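PDB 6HXI: citrate lyase, subunit 1 from Methanosaeta concilii, which probably works as part of ATP citrate lyase, using ATP and coenzyme A to cleave citrate into oxaloacetate and acetyl-CoA. Local coordinates for residues C[11-23]-C[181-195]. Residues are numbered along the deposited sequence; the frame is centred on the assembly and turned at random.
Sequences AKNLLARYLPEYL and EFITALWRFYSDTGF
Tyr22 lies along helix 181-192, one face of its ring over Arg188, whose CB stands 3.9 Å from the ring centroid and 20° off the ring normal, a CH-pi contact. With CG anti to the carbonyl carbon, the ring runs toward the C-terminal end of that helix, where Tyr22 OH gives a weak hydrogen bond of 2.8 Å to Asp192 OD2; ring and carboxylate planes are 49° apart. The hydroxyl's stronger partner is Arg230 NH2, by a hydrogen bond; a water bridges Tyr22 O to Arg188 NE, and the guanidinium forms a salt bridge with Asp160. A leucine in place of Tyr22 would probably leave Asp192 and Arg230 without their shared hydroxyl and open a gap over the Arg188 methylenes.

Phe189 CG, anti to the backbone N, carries its ring to helix 11-18: Leu15 CD1 sits over one face, 4.0 Å from the centroid, and Leu14 CB meets the edge in plane, 3.7 Å from Phe189 CZ. Leu19 divides its methyls, CD1 packing 3.8 Å from Phe189 CB and CD2 at the edge of Phe182, 3.8 Å from its CE1. Leu23 CD2 reaches that same ring edge, while Leu23 CB and Tyr22 CB each approach Ala185 CB at 3.8 Å; the small alanine probably lets the backbone at Tyr22 come close.

The axes of segments 11-18 and 181-192 come no nearer than 11.2 Å, at an angle of 111°. Both helices lie against the antiparallel sheet of the ATP-grasp region, Ala11 on Met215 and Phe182 on Ile210 of strand 209-220, Leu186 on strand 118-125; Phe195 opens strand 195-206 of that sheet and touches 209-220.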
# COMPACT_ATOMS: atom_id res chain seq x y z
N ALA C 11 -38.68 50.41 -21.76
CA ALA C 11 -37.94 51.58 -21.27
C ALA C 11 -38.71 52.30 -20.13
O ALA C 11 -38.13 52.62 -19.09
CB ALA C 11 -37.66 52.52 -22.42
N LYS C 12 -40.03 52.50 -20.33
CA LYS C 12 -40.93 53.13 -19.36
C LYS C 12 -41.12 52.25 -18.13
O LYS C 12 -41.22 52.78 -17.03
CB LYS C 12 -42.29 53.47 -20.01
CG LYS C 12 -42.23 54.70 -20.89
CD LYS C 12 -43.53 54.96 -21.60
CE LYS C 12 -43.53 56.37 -22.13
NZ LYS C 12 -44.77 56.67 -22.87
N ASN C 13 -41.16 50.91 -18.33
CA ASN C 13 -41.29 49.94 -17.24
C ASN C 13 -40.04 49.97 -16.37
O ASN C 13 -40.18 49.96 -15.14
CB ASN C 13 -41.54 48.53 -17.77
CG ASN C 13 -42.67 47.82 -17.08
OD1 ASN C 13 -42.75 47.73 -15.84
ND2 ASN C 13 -43.60 47.30 -17.86
N LEU C 14 -38.84 50.08 -17.02
CA LEU C 14 -37.54 50.21 -16.33
C LEU C 14 -37.55 51.52 -15.52
O LEU C 14 -37.21 51.52 -14.34
CB LEU C 14 -36.34 50.19 -17.32
CG LEU C 14 -35.91 48.83 -17.89
CD1 LEU C 14 -34.91 48.99 -19.04
CD2 LEU C 14 -35.31 47.96 -16.81
N LEU C 15 -37.99 52.62 -16.16
CA LEU C 15 -38.08 53.93 -15.52
C LEU C 15 -39.05 53.89 -14.33
O LEU C 15 -38.72 54.44 -13.27
CB LEU C 15 -38.48 55.03 -16.51
CG LEU C 15 -38.20 56.43 -15.99
CD1 LEU C 15 -36.76 56.78 -16.16
CD2 LEU C 15 -39.06 57.46 -16.68
N ALA C 16 -40.21 53.25 -14.50
CA ALA C 16 -41.22 53.11 -13.45
C ALA C 16 -40.70 52.30 -12.27
O ALA C 16 -40.90 52.69 -11.13
CB ALA C 16 -42.47 52.47 -14.02
N ARG C 17 -39.94 51.22 -12.55
CA ARG C 17 -39.37 50.35 -11.54
C ARG C 17 -38.14 50.91 -10.82
O ARG C 17 -38.12 50.91 -9.60
CB ARG C 17 -39.03 48.96 -12.14
CG ARG C 17 -38.94 47.83 -11.11
CD ARG C 17 -39.53 46.53 -11.62
NE ARG C 17 -38.52 45.65 -12.22
CZ ARG C 17 -38.26 45.58 -13.52
NH1 ARG C 17 -38.92 46.34 -14.39
NH2 ARG C 17 -37.32 44.75 -13.97
N TYR C 18 -37.12 51.36 -11.57
CA TYR C 18 -35.84 51.73 -10.96
C TYR C 18 -35.60 53.25 -10.75
O TYR C 18 -34.81 53.59 -9.87
CB TYR C 18 -34.69 51.05 -11.73
CG TYR C 18 -34.85 49.54 -11.69
CD1 TYR C 18 -34.67 48.84 -10.50
CD2 TYR C 18 -35.35 48.85 -12.78
CE1 TYR C 18 -34.91 47.47 -10.42
CE2 TYR C 18 -35.62 47.48 -12.71
CZ TYR C 18 -35.39 46.79 -11.53
OH TYR C 18 -35.64 45.44 -11.44
N LEU C 19 -36.32 54.16 -11.44
CA LEU C 19 -36.11 55.59 -11.18
C LEU C 19 -36.55 56.03 -9.74
O LEU C 19 -35.82 56.84 -9.15
CB LEU C 19 -36.71 56.51 -12.24
CG LEU C 19 -36.16 57.95 -12.22
CD1 LEU C 19 -34.79 58.04 -12.91
CD2 LEU C 19 -37.14 58.91 -12.87
N PRO C 20 -37.63 55.48 -9.11
CA PRO C 20 -37.97 55.89 -7.72
C PRO C 20 -36.94 55.53 -6.64
O PRO C 20 -37.20 55.79 -5.46
CB PRO C 20 -39.32 55.20 -7.47
CG PRO C 20 -39.84 54.82 -8.79
CD PRO C 20 -38.64 54.54 -9.62
N GLU C 21 -35.78 54.95 -7.02
CA GLU C 21 -34.67 54.56 -6.15
C GLU C 21 -33.61 55.67 -6.05
O GLU C 21 -32.81 55.68 -5.12
CB GLU C 21 -34.00 53.27 -6.67
CG GLU C 21 -34.77 52.01 -6.33
CD GLU C 21 -34.20 50.70 -6.85
OE1 GLU C 21 -32.95 50.58 -6.95
OE2 GLU C 21 -35.00 49.79 -7.13
N TYR C 22 -33.62 56.60 -7.02
CA TYR C 22 -32.72 57.75 -7.14
C TYR C 22 -33.49 59.06 -6.85
O TYR C 22 -32.93 60.01 -6.30
CB TYR C 22 -32.13 57.79 -8.57
CG TYR C 22 -31.46 56.50 -9.01
CD1 TYR C 22 -30.28 56.07 -8.42
CD2 TYR C 22 -32.02 55.71 -10.01
CE1 TYR C 22 -29.66 54.88 -8.83
CE2 TYR C 22 -31.40 54.53 -10.43
CZ TYR C 22 -30.23 54.12 -9.84
OH TYR C 22 -29.62 52.94 -10.23
N LEU C 23 -34.77 59.07 -7.23
CA LEU C 23 -35.71 60.18 -7.11
C LEU C 23 -36.90 59.75 -6.23
O LEU C 23 -36.94 58.60 -5.77
CB LEU C 23 -36.20 60.46 -8.55
CG LEU C 23 -36.81 61.81 -8.90
CD1 LEU C 23 -35.85 62.96 -8.61
CD2 LEU C 23 -37.23 61.83 -10.36
N GLU C 181 -33.17 67.64 -10.24
CA GLU C 181 -33.27 66.39 -9.51
C GLU C 181 -33.66 65.23 -10.43
O GLU C 181 -33.12 64.12 -10.27
CB GLU C 181 -34.25 66.53 -8.33
CG GLU C 181 -33.59 67.05 -7.06
CD GLU C 181 -34.35 68.06 -6.22
OE1 GLU C 181 -35.50 67.76 -5.80
OE2 GLU C 181 -33.78 69.14 -5.94
N PHE C 182 -34.59 65.48 -11.38
CA PHE C 182 -35.06 64.46 -12.32
C PHE C 182 -33.98 64.01 -13.30
O PHE C 182 -33.83 62.79 -13.52
CB PHE C 182 -36.34 64.90 -13.05
CG PHE C 182 -36.71 64.03 -14.23
CD1 PHE C 182 -37.16 62.73 -14.05
CD2 PHE C 182 -36.53 64.49 -15.54
CE1 PHE C 182 -37.45 61.91 -15.15
CE2 PHE C 182 -36.81 63.67 -16.63
CZ PHE C 182 -37.28 62.39 -16.42
N ILE C 183 -33.23 64.96 -13.88
CA ILE C 183 -32.18 64.63 -14.87
C ILE C 183 -30.94 64.05 -14.18
O ILE C 183 -30.22 63.24 -14.79
CB ILE C 183 -31.88 65.78 -15.88
CG1 ILE C 183 -31.05 66.93 -15.25
CG2 ILE C 183 -33.19 66.30 -16.53
CD1 ILE C 183 -30.55 67.97 -16.29
N THR C 184 -30.73 64.39 -12.87
CA THR C 184 -29.63 63.85 -12.04
C THR C 184 -29.92 62.37 -11.78
O THR C 184 -29.01 61.55 -11.88
CB THR C 184 -29.43 64.70 -10.76
OG1 THR C 184 -28.92 65.98 -11.15
CG2 THR C 184 -28.46 64.08 -9.76
N ALA C 185 -31.19 62.04 -11.46
CA ALA C 185 -31.70 60.69 -11.22
C ALA C 185 -31.66 59.87 -12.52
O ALA C 185 -31.29 58.70 -12.50
CB ALA C 185 -33.12 60.76 -10.69
N LEU C 186 -32.04 60.51 -13.65
CA LEU C 186 -32.06 59.90 -14.97
C LEU C 186 -30.67 59.47 -15.40
O LEU C 186 -30.53 58.39 -15.98
CB LEU C 186 -32.70 60.81 -16.02
CG LEU C 186 -33.13 60.13 -17.33
CD1 LEU C 186 -34.42 59.37 -17.13
CD2 LEU C 186 -33.29 61.15 -18.43
N TRP C 187 -29.63 60.28 -15.08
CA TRP C 187 -28.23 59.94 -15.35
C TRP C 187 -27.81 58.71 -14.53
O TRP C 187 -27.13 57.83 -15.06
CB TRP C 187 -27.27 61.11 -15.05
CG TRP C 187 -25.84 60.72 -15.32
CD1 TRP C 187 -25.24 60.61 -16.53
CD2 TRP C 187 -24.90 60.24 -14.36
NE1 TRP C 187 -23.96 60.13 -16.39
CE2 TRP C 187 -23.73 59.87 -15.06
CE3 TRP C 187 -24.94 60.04 -12.96
CZ2 TRP C 187 -22.59 59.38 -14.42
CZ3 TRP C 187 -23.81 59.57 -12.32
CH2 TRP C 187 -22.65 59.24 -13.05
N ARG C 188 -28.21 58.65 -13.25
CA ARG C 188 -27.90 57.54 -12.35
C ARG C 188 -28.57 56.27 -12.88
O ARG C 188 -27.94 55.22 -12.93
CB ARG C 188 -28.36 57.86 -10.91
CG ARG C 188 -27.64 59.05 -10.29
CD ARG C 188 -27.83 59.06 -8.78
NE ARG C 188 -27.62 60.38 -8.20
CZ ARG C 188 -26.44 60.87 -7.82
NH1 ARG C 188 -25.33 60.16 -8.00
NH2 ARG C 188 -26.35 62.08 -7.29
N PHE C 189 -29.81 56.41 -13.34
CA PHE C 189 -30.58 55.35 -13.97
C PHE C 189 -29.89 54.88 -15.26
O PHE C 189 -29.76 53.69 -15.48
CB PHE C 189 -32.01 55.86 -14.23
CG PHE C 189 -32.90 54.98 -15.07
CD1 PHE C 189 -33.46 53.83 -14.55
CD2 PHE C 189 -33.22 55.34 -16.38
CE1 PHE C 189 -34.29 53.01 -15.32
CE2 PHE C 189 -34.05 54.52 -17.16
CZ PHE C 189 -34.58 53.36 -16.62
N TYR C 190 -29.40 55.82 -16.08
CA TYR C 190 -28.69 55.56 -17.34
C TYR C 190 -27.39 54.76 -17.05
O TYR C 190 -27.13 53.72 -17.68
CB TYR C 190 -28.38 56.92 -18.00
CG TYR C 190 -27.53 56.86 -19.26
CD1 TYR C 190 -28.12 56.75 -20.52
CD2 TYR C 190 -26.15 57.02 -19.21
CE1 TYR C 190 -27.35 56.73 -21.68
CE2 TYR C 190 -25.37 57.02 -20.36
CZ TYR C 190 -25.98 56.87 -21.59
OH TYR C 190 -25.22 56.85 -22.74
N SER C 191 -26.63 55.24 -16.06
CA SER C 191 -25.34 54.73 -15.61
C SER C 191 -25.38 53.36 -14.95
O SER C 191 -24.46 52.57 -15.14
CB SER C 191 -24.68 55.73 -14.67
OG SER C 191 -23.89 56.61 -15.44
N ASP C 192 -26.40 53.10 -14.13
CA ASP C 192 -26.51 51.83 -13.40
C ASP C 192 -27.29 50.75 -14.13
O ASP C 192 -27.11 49.57 -13.80
CB ASP C 192 -27.09 52.06 -12.00
CG ASP C 192 -26.32 53.02 -11.10
OD1 ASP C 192 -25.10 53.23 -11.34
OD2 ASP C 192 -26.92 53.54 -10.13
N THR C 193 -28.12 51.12 -15.14
CA THR C 193 -28.95 50.16 -15.87
C THR C 193 -28.40 49.79 -17.28
O THR C 193 -29.05 49.06 -18.02
CB THR C 193 -30.41 50.63 -15.89
OG1 THR C 193 -30.67 51.30 -14.66
CG2 THR C 193 -31.42 49.49 -16.02
N GLY C 194 -27.18 50.24 -17.59
CA GLY C 194 -26.49 49.87 -18.83
C GLY C 194 -27.06 50.37 -20.13
O GLY C 194 -27.04 49.67 -21.14
N PHE C 195 -27.55 51.62 -20.12
CA PHE C 195 -28.09 52.27 -21.30
C PHE C 195 -26.97 52.84 -22.13
O PHE C 195 -25.94 53.22 -21.59
CB PHE C 195 -29.05 53.42 -20.90
CG PHE C 195 -30.43 52.98 -20.48
CD1 PHE C 195 -30.69 52.64 -19.15
CD2 PHE C 195 -31.46 52.91 -21.40
CE1 PHE C 195 -31.97 52.23 -18.77
CE2 PHE C 195 -32.73 52.49 -21.01
CZ PHE C 195 -32.98 52.15 -19.70
O HOH W 1 -30.71 60.97 -7.59